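Local structure of HIGH affinity ribose transport protein RBSD (Bacillus subtilis, 1OGD) at residues 35-40 / 109-114; 60-65 / 123-128; 65-70 / 86-91. The protein probably catalyses the interconversion of the beta-pyran and beta-furan forms of D-ribose, working as a homodecamer built from two pentamers. One frame throughout, in Å; residues are numbered along the deposited sequence.

Overall arrangement
From the N terminus, the first of the three contacts to open is contact 1, at 35-40; its loop closes only at 109-114, where strand 38-41 joins strand 110-113. Before that closure, 60-65 opens contact 2, which ends at 123-128, so the loops of contacts 1 and 2 cross. Contact 3 begins at E65, the residue it shares with contact 2, and closes early at 86-91, within the spans of both others. All three reach one mixed sheet. Contact 1 lies at one outer strand, its centre about 20 Å from that of contact 3 across the chain's centre; contacts 2 and 3, about 8 Å apart between centres, touch along strand 64-70.

Contact 1 (35-40 / 109-114); sequences DGVLKI and KAVIRT
Three backbone hydrogen bonds join 35-40 to 109-114 and fix a parallel pairing. V111 N gives to L38 O (2.8 Å), and I40 N returns a nearly straight bond to V111 O at 2.9 Å, N-H...O 176°; both donors lie nearly along the C=O axis. R113 N meets I40 O from above the carbonyl plane, also at 2.9 Å. The short axes differ by 22°.

CA-H groups add to this: A110 CA lies 3.2 Å from L38 O, so that carbonyl takes an N-H and a CA-H together.

The closest apolar contact opens the pair, where the V37 and V111 side chains cross at about a right angle, CG1 of V37, anti to the backbone N, 3.7 Å from CG2 of V111. I40 and I112 share the other face and pack on helix 9-17.

Two extended cationic chains run side by side, K39 CE 3.9 Å from R113 CD. Their like charges, NZ and NE 4.9 Å apart, are probably tolerated because K39 pairs with D17 of another subunit and R113 with D41.

The arrangement is a parallel pair at the edge of the chain's mixed sheet, with R113 also bonding A29 O, beside the substrate-binding D28.

Contact 2 (60-65 / 123-128); sequences EEMAVE and CILQAG
The S-methyl of M62 is the main bump. With CG anti to the backbone N (chi1 177°) and the chain extended beyond it, CE reaches the hollow between two side chains of strand 123-127: it rests 3.7 Å from L125 CB and 4.1 Å from A127 CB. V64 CG2 also meets L125, lying 4.2 Å from L125 CD1.

Beyond V64 the bump is the E65 side chain, lying over the A127 carbonyl and the bare CA of G128. It holds CG in the crowded position between backbone N and carbonyl carbon (chi1 61°), which lays CG 3.4 Å from A127 O; CB, set by the backbone, is 3.7 Å from G128 CA. G128, without a side chain, fits closely; a CB on its backbone would be a tight 3.2 Å from E65 CB. An alanine at E65 would remove CG and the carboxylate, and would probably leave A127 O less covered and the inferred proton donor H20, hydrogen-bonded to E65 OE1, less firmly oriented.

Two backbone bonds flank the non-hydrogen-bonded antiparallel pair V64-A127: G128 N to A63 O at 2.7 Å, the donor above the carbonyl plane, and E65 N to Q126 O at 2.9 Å, nearly along the C=O axis.

Strand 123-127 runs between strands 23-27 and 64-70; M62 packs on I24, L125 on L58 of helix 51-61, and A127 on M1 of a neighbouring subunit.

Contact 3 (65-70 / 86-91); sequences EKVIAA and NLFSEQ
F88, where the backbone departs from helix 78-87, sends its ring from the helix end to strand 66-70. Its CB is the first atom to meet the strand, 3.8 Å from CG2 of V67. Rotation about CA-CB puts CG anti to the carbonyl carbon and beside the backbone N (chi1 -62°), and CG makes the closest approach of the contact, 3.5 Å from the same methyl. With chi2 at 98° the ring plane is turned roughly perpendicular to the CA-CB-CG plane, and a face meets V67 CG2. CD2 and CD1 flank it at 3.7 Å and 3.8 Å, and the line from CG2 to the ring centroid is 22° off the normal, which makes this a CH-pi contact displaced toward the CG end. The opposite face is covered by CG of L87, 3.7 Å above the plane. Farther out, CE2 comes near CG2 of V64, CZ at the tip meets CD2 of L125 on the adjoining strand 123-127, and A59 of helix 51-61 touches the F88 side chain.

V67 can present CG2 in this way because that methyl is anti to its carbonyl carbon, beside the backbone N. It touches Q91 as well, 4.3 Å from Q91 CB, while CG of Q91 packs against the E65 carbonyl carbon.

The turn is tied at its start by S89 OG, which donates to N86 O at 2.8 Å. Between strands 64-70 and 92-96, parallel neighbours, the chain makes a beta-alpha-beta crossover whose helix end F88 closes down on the sheet.

No hydrogen bond spans the two segments, and K66, pointing away from 86-91, pairs with E94 on strand 92-96. Cohesion therefore rests on apolar packing, the V67 methyl over the F88 ring and the Q91 aliphatic chain beside E65 and V67.

Contact 1 (35-40 / 109-114)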
loop_
_atom_site.group_PDB
_atom_site.type_symbol
_atom_site.label_atom_id
_atom_site.label_comp_id
_atom_site.label_asym_id
_atom_site.label_seq_id
_atom_site.Cartn_x
_atom_site.Cartn_y
_atom_site.Cartn_z
ATOM N N ASP A 35 5.177 18.252 5.775
ATOM C CA ASP A 35 5.047 16.934 5.161
ATOM C C ASP A 35 4.553 15.959 6.223
ATOM O O ASP A 35 4.931 16.065 7.389
ATOM C CB ASP A 35 6.397 16.445 4.624
ATOM C CG ASP A 35 6.895 17.272 3.465
ATOM O OD1 ASP A 35 6.189 17.338 2.433
ATOM O OD2 ASP A 35 7.994 17.858 3.584
ATOM N N GLY A 36 3.701 15.022 5.823
ATOM C CA GLY A 36 3.193 14.047 6.774
ATOM C C GLY A 36 1.955 14.456 7.559
ATOM O O GLY A 36 1.315 13.611 8.183
ATOM N N VAL A 37 1.609 15.738 7.545
ATOM C CA VAL A 37 0.429 16.192 8.273
ATOM C C VAL A 37 -0.782 16.189 7.353
ATOM O O VAL A 37 -0.730 16.721 6.245
ATOM C CB VAL A 37 0.632 17.615 8.857
ATOM C CG1 VAL A 37 -0.642 18.086 9.551
ATOM C CG2 VAL A 37 1.788 17.603 9.845
ATOM N N LEU A 38 -1.869 15.577 7.816
ATOM C CA LEU A 38 -3.094 15.498 7.036
ATOM C C LEU A 38 -3.665 16.879 6.737
ATOM O O LEU A 38 -3.780 17.730 7.623
ATOM C CB LEU A 38 -4.144 14.674 7.781
ATOM C CG LEU A 38 -5.516 14.582 7.107
ATOM C CD1 LEU A 38 -5.403 13.814 5.786
ATOM C CD2 LEU A 38 -6.498 13.886 8.052
ATOM N N LYS A 39 -4.046 17.082 5.484
ATOM C CA LYS A 39 -4.607 18.348 5.049
ATOM C C LYS A 39 -6.054 18.186 4.596
ATOM O O LYS A 39 -6.358 17.397 3.705
ATOM C CB LYS A 39 -3.760 18.906 3.906
ATOM C CG LYS A 39 -4.226 20.228 3.330
ATOM C CD LYS A 39 -3.314 20.584 2.176
ATOM C CE LYS A 39 -3.658 21.900 1.541
ATOM N NZ LYS A 39 -2.697 22.153 0.440
ATOM N N ILE A 40 -6.951 18.940 5.219
ATOM C CA ILE A 40 -8.359 18.895 4.861
ATOM C C ILE A 40 -8.698 20.293 4.362
ATOM O O ILE A 40 -8.760 21.245 5.140
ATOM C CB ILE A 40 -9.216 18.523 6.077
ATOM C CG1 ILE A 40 -8.775 17.155 6.610
ATOM C CG2 ILE A 40 -10.679 18.482 5.686
ATOM C CD1 ILE A 40 -9.443 16.730 7.916
ATOM N N LYS A 109 -2.450 17.036 14.222
ATOM C CA LYS A 109 -3.052 15.828 13.682
ATOM C C LYS A 109 -3.611 16.153 12.306
ATOM O O LYS A 109 -3.830 15.270 11.485
ATOM C CB LYS A 109 -4.183 15.335 14.593
ATOM C CG LYS A 109 -3.737 14.946 15.990
ATOM C CD LYS A 109 -2.768 13.776 15.946
ATOM C CE LYS A 109 -2.199 13.467 17.321
ATOM N NZ LYS A 109 -1.223 12.338 17.266
ATOM N N ALA A 110 -3.833 17.435 12.052
ATOM C CA ALA A 110 -4.377 17.858 10.772
ATOM C C ALA A 110 -4.372 19.370 10.650
ATOM O O ALA A 110 -4.320 20.096 11.652
ATOM C CB ALA A 110 -5.810 17.342 10.616
ATOM N N VAL A 111 -4.420 19.834 9.408
ATOM C CA VAL A 111 -4.472 21.253 9.118
ATOM C C VAL A 111 -5.743 21.432 8.314
ATOM O O VAL A 111 -5.963 20.736 7.323
ATOM C CB VAL A 111 -3.260 21.724 8.278
ATOM C CG1 VAL A 111 -3.435 23.192 7.886
ATOM C CG2 VAL A 111 -1.976 21.549 9.077
ATOM N N ILE A 112 -6.599 22.344 8.765
ATOM C CA ILE A 112 -7.845 22.617 8.073
ATOM C C ILE A 112 -7.659 23.928 7.319
ATOM O O ILE A 112 -7.479 24.989 7.916
ATOM C CB ILE A 112 -9.007 22.720 9.074
ATOM C CG1 ILE A 112 -9.038 21.454 9.936
ATOM C CG2 ILE A 112 -10.312 22.871 8.335
ATOM C CD1 ILE A 112 -9.887 21.559 11.177
ATOM N N ARG A 113 -7.684 23.843 5.995
ATOM C CA ARG A 113 -7.490 25.012 5.159
ATOM C C ARG A 113 -8.817 25.694 4.847
ATOM O O ARG A 113 -9.727 25.074 4.306
ATOM C CB ARG A 113 -6.793 24.607 3.853
ATOM C CG ARG A 113 -6.424 25.773 2.951
ATOM C CD ARG A 113 -5.636 25.287 1.739
ATOM N NE ARG A 113 -5.163 26.387 0.906
ATOM C CZ ARG A 113 -5.532 26.587 -0.356
ATOM N NH1 ARG A 113 -6.387 25.765 -0.951
ATOM N NH2 ARG A 113 -5.040 27.615 -1.031
ATOM N N THR A 114 -8.918 26.974 5.199
ATOM C CA THR A 114 -10.129 27.743 4.938
ATOM C C THR A 114 -9.863 28.634 3.724
ATOM O O THR A 114 -8.763 28.621 3.167
ATOM C CB THR A 114 -10.491 28.640 6.133
ATOM O OG1 THR A 114 -9.491 29.652 6.286
ATOM C CG2 THR A 114 -10.563 27.820 7.414
#

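Contact 2 (60-65 / 123-128)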
loop_
_atom_site.group_PDB
_atom_site.type_symbol
_atom_site.label_atom_id
_atom_site.label_comp_id
_atom_site.label_asym_id
_atom_site.label_seq_id
_atom_site.Cartn_x
_atom_site.Cartn_y
_atom_site.Cartn_z
ATOM N N GLU A 60 -17.499 24.700 19.050
ATOM C CA GLU A 60 -18.651 24.026 19.638
ATOM C C GLU A 60 -18.672 22.508 19.495
ATOM O O GLU A 60 -19.519 21.847 20.094
ATOM C CB GLU A 60 -19.948 24.596 19.067
ATOM C CG GLU A 60 -20.134 24.384 17.587
ATOM C CD GLU A 60 -21.512 24.818 17.118
ATOM O OE1 GLU A 60 -22.511 24.245 17.613
ATOM O OE2 GLU A 60 -21.598 25.728 16.259
ATOM N N GLU A 61 -17.753 21.950 18.712
ATOM C CA GLU A 61 -17.710 20.502 18.518
ATOM C C GLU A 61 -16.490 19.879 19.169
ATOM O O GLU A 61 -16.379 18.659 19.268
ATOM C CB GLU A 61 -17.695 20.160 17.030
ATOM C CG GLU A 61 -18.928 20.580 16.262
ATOM C CD GLU A 61 -20.205 20.036 16.868
ATOM O OE1 GLU A 61 -20.146 19.015 17.594
ATOM O OE2 GLU A 61 -21.270 20.631 16.607
ATOM N N MET A 62 -15.583 20.728 19.629
ATOM C CA MET A 62 -14.348 20.269 20.238
ATOM C C MET A 62 -14.058 20.974 21.553
ATOM O O MET A 62 -14.202 22.190 21.652
ATOM C CB MET A 62 -13.205 20.533 19.257
ATOM C CG MET A 62 -11.826 20.177 19.742
ATOM S SD MET A 62 -10.576 20.733 18.551
ATOM C CE MET A 62 -9.177 20.752 19.589
ATOM N N ALA A 63 -13.649 20.209 22.559
ATOM C CA ALA A 63 -13.293 20.780 23.848
ATOM C C ALA A 63 -11.859 21.312 23.732
ATOM O O ALA A 63 -10.904 20.538 23.638
ATOM C CB ALA A 63 -13.374 19.720 24.935
ATOM N N VAL A 64 -11.715 22.634 23.738
ATOM C CA VAL A 64 -10.407 23.273 23.619
ATOM C C VAL A 64 -9.896 23.793 24.961
ATOM O O VAL A 64 -10.602 24.534 25.647
ATOM C CB VAL A 64 -10.475 24.458 22.637
ATOM C CG1 VAL A 64 -9.095 25.063 22.456
ATOM C CG2 VAL A 64 -11.061 23.994 21.298
ATOM N N GLU A 65 -8.677 23.412 25.339
ATOM C CA GLU A 65 -8.112 23.885 26.600
ATOM C C GLU A 65 -7.063 24.972 26.403
ATOM O O GLU A 65 -6.670 25.640 27.357
ATOM C CB GLU A 65 -7.495 22.736 27.405
ATOM C CG GLU A 65 -6.348 22.010 26.724
ATOM C CD GLU A 65 -5.565 21.125 27.685
ATOM O OE1 GLU A 65 -6.146 20.686 28.703
ATOM O OE2 GLU A 65 -4.372 20.858 27.416
ATOM N N CYS A 123 -4.580 29.391 13.599
ATOM C CA CYS A 123 -4.512 29.094 15.021
ATOM C C CYS A 123 -4.501 27.596 15.265
ATOM O O CYS A 123 -5.009 26.815 14.461
ATOM C CB CYS A 123 -5.678 29.734 15.782
ATOM S SG CYS A 123 -7.263 28.942 15.536
ATOM N N ILE A 124 -3.900 27.210 16.381
ATOM C CA ILE A 124 -3.823 25.818 16.782
ATOM C C ILE A 124 -4.744 25.632 17.980
ATOM O O ILE A 124 -4.671 26.392 18.952
ATOM C CB ILE A 124 -2.388 25.435 17.206
ATOM C CG1 ILE A 124 -1.482 25.371 15.974
ATOM C CG2 ILE A 124 -2.396 24.105 17.952
ATOM C CD1 ILE A 124 -0.013 25.153 16.308
ATOM N N LEU A 125 -5.626 24.641 17.901
ATOM C CA LEU A 125 -6.527 24.354 19.010
ATOM C C LEU A 125 -5.991 23.115 19.710
ATOM O O LEU A 125 -5.801 22.072 19.080
ATOM C CB LEU A 125 -7.948 24.084 18.508
ATOM C CG LEU A 125 -8.624 25.175 17.679
ATOM C CD1 LEU A 125 -10.033 24.731 17.315
ATOM C CD2 LEU A 125 -8.655 26.478 18.462
ATOM N N GLN A 126 -5.721 23.236 21.004
ATOM C CA GLN A 126 -5.214 22.113 21.776
ATOM C C GLN A 126 -6.372 21.470 22.528
ATOM O O GLN A 126 -7.049 22.120 23.329
ATOM C CB GLN A 126 -4.142 22.578 22.759
ATOM C CG GLN A 126 -3.335 21.435 23.348
ATOM C CD GLN A 126 -2.213 21.914 24.242
ATOM O OE1 GLN A 126 -2.378 22.028 25.457
ATOM N NE2 GLN A 126 -1.065 22.213 23.642
ATOM N N ALA A 127 -6.590 20.186 22.259
ATOM C CA ALA A 127 -7.679 19.428 22.862
ATOM C C ALA A 127 -7.640 19.323 24.381
ATOM O O ALA A 127 -6.599 19.053 24.977
ATOM C CB ALA A 127 -7.725 18.028 22.257
ATOM N N GLY A 128 -8.797 19.529 25.000
ATOM C CA GLY A 128 -8.886 19.413 26.442
ATOM C C GLY A 128 -9.409 18.031 26.772
ATOM O O GLY A 128 -9.282 17.112 25.962
#

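Contact 3 (65-70 / 86-91)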
loop_
_atom_site.group_PDB
_atom_site.type_symbol
_atom_site.label_atom_id
_atom_site.label_comp_id
_atom_site.label_asym_id
_atom_site.label_seq_id
_atom_site.Cartn_x
_atom_site.Cartn_y
_atom_site.Cartn_z
ATOM N N GLU A 65 -8.677 23.412 25.339
ATOM C CA GLU A 65 -8.112 23.885 26.600
ATOM C C GLU A 65 -7.063 24.972 26.403
ATOM O O GLU A 65 -6.670 25.640 27.357
ATOM C CB GLU A 65 -7.495 22.736 27.405
ATOM C CG GLU A 65 -6.348 22.010 26.724
ATOM C CD GLU A 65 -5.565 21.125 27.685
ATOM O OE1 GLU A 65 -6.146 20.686 28.703
ATOM O OE2 GLU A 65 -4.372 20.858 27.416
ATOM N N LYS A 66 -6.612 25.160 25.167
ATOM C CA LYS A 66 -5.604 26.175 24.885
ATOM C C LYS A 66 -5.559 26.498 23.397
ATOM O O LYS A 66 -5.665 25.604 22.555
ATOM C CB LYS A 66 -4.231 25.689 25.351
ATOM C CG LYS A 66 -3.100 26.678 25.136
ATOM C CD LYS A 66 -1.784 26.075 25.600
ATOM C CE LYS A 66 -0.622 27.027 25.386
ATOM N NZ LYS A 66 0.673 26.418 25.803
ATOM N N VAL A 67 -5.409 27.781 23.086
ATOM C CA VAL A 67 -5.346 28.239 21.706
ATOM C C VAL A 67 -3.979 28.868 21.481
ATOM O O VAL A 67 -3.428 29.509 22.379
ATOM C CB VAL A 67 -6.431 29.295 21.412
ATOM C CG1 VAL A 67 -6.438 29.634 19.931
ATOM C CG2 VAL A 67 -7.800 28.780 21.851
ATOM N N ILE A 68 -3.429 28.677 20.287
ATOM C CA ILE A 68 -2.121 29.229 19.959
ATOM C C ILE A 68 -2.195 29.943 18.618
ATOM O O ILE A 68 -2.653 29.376 17.627
ATOM C CB ILE A 68 -1.051 28.117 19.887
ATOM C CG1 ILE A 68 -1.027 27.342 21.203
ATOM C CG2 ILE A 68 0.320 28.718 19.615
ATOM C CD1 ILE A 68 -0.123 26.132 21.193
ATOM N N ALA A 69 -1.761 31.198 18.600
ATOM C CA ALA A 69 -1.764 31.996 17.381
ATOM C C ALA A 69 -0.438 32.741 17.285
ATOM O O ALA A 69 0.337 32.759 18.236
ATOM C CB ALA A 69 -2.926 32.984 17.403
ATOM N N ALA A 70 -0.171 33.344 16.135
ATOM C CA ALA A 70 1.068 34.090 15.952
ATOM C C ALA A 70 0.858 35.527 16.423
ATOM O O ALA A 70 -0.182 36.128 16.152
ATOM C CB ALA A 70 1.486 34.072 14.482
ATOM N N ASN A 86 -12.376 36.857 21.965
ATOM C CA ASN A 86 -13.787 36.802 22.331
ATOM C C ASN A 86 -14.348 35.386 22.309
ATOM O O ASN A 86 -15.066 34.988 23.226
ATOM C CB ASN A 86 -14.605 37.688 21.387
ATOM C CG ASN A 86 -14.318 39.170 21.580
ATOM O OD1 ASN A 86 -14.655 39.995 20.727
ATOM N ND2 ASN A 86 -13.704 39.517 22.710
ATOM N N LEU A 87 -14.024 34.628 21.263
ATOM C CA LEU A 87 -14.512 33.258 21.139
ATOM C C LEU A 87 -13.940 32.343 22.218
ATOM O O LEU A 87 -14.665 31.542 22.803
ATOM C CB LEU A 87 -14.179 32.694 19.748
ATOM C CG LEU A 87 -14.542 31.223 19.484
ATOM C CD1 LEU A 87 -16.029 31.006 19.715
ATOM C CD2 LEU A 87 -14.167 30.845 18.059
ATOM N N PHE A 88 -12.646 32.458 22.488
ATOM C CA PHE A 88 -12.030 31.613 23.501
ATOM C C PHE A 88 -11.731 32.361 24.798
ATOM O O PHE A 88 -10.587 32.433 25.252
ATOM C CB PHE A 88 -10.766 30.958 22.936
ATOM C CG PHE A 88 -11.036 30.060 21.758
ATOM C CD1 PHE A 88 -10.863 30.520 20.458
ATOM C CD2 PHE A 88 -11.512 28.766 21.951
ATOM C CE1 PHE A 88 -11.163 29.706 19.366
ATOM C CE2 PHE A 88 -11.816 27.943 20.865
ATOM C CZ PHE A 88 -11.642 28.414 19.570
ATOM N N SER A 89 -12.794 32.896 25.393
ATOM C CA SER A 89 -12.727 33.655 26.640
ATOM C C SER A 89 -12.111 32.878 27.796
ATOM O O SER A 89 -11.180 33.354 28.442
ATOM C CB SER A 89 -14.131 34.103 27.047
ATOM O OG SER A 89 -14.772 34.794 25.991
ATOM N N GLU A 90 -12.639 31.685 28.056
ATOM C CA GLU A 90 -12.155 30.854 29.156
ATOM C C GLU A 90 -10.832 30.150 28.888
ATOM O O GLU A 90 -10.060 29.901 29.814
ATOM C CB GLU A 90 -13.206 29.806 29.528
ATOM C CG GLU A 90 -14.539 30.391 29.968
ATOM C CD GLU A 90 -15.444 29.355 30.611
ATOM O OE1 GLU A 90 -15.724 28.319 29.966
ATOM O OE2 GLU A 90 -15.873 29.578 31.765
ATOM N N GLN A 91 -10.570 29.827 27.628
ATOM C CA GLN A 91 -9.338 29.142 27.268
ATOM C C GLN A 91 -8.118 30.043 27.363
ATOM O O GLN A 91 -8.223 31.272 27.331
ATOM C CB GLN A 91 -9.429 28.584 25.845
ATOM C CG GLN A 91 -10.457 27.487 25.661
ATOM C CD GLN A 91 -11.872 27.968 25.890
ATOM O OE1 GLN A 91 -12.351 28.878 25.208
ATOM N NE2 GLN A 91 -12.554 27.359 26.853
#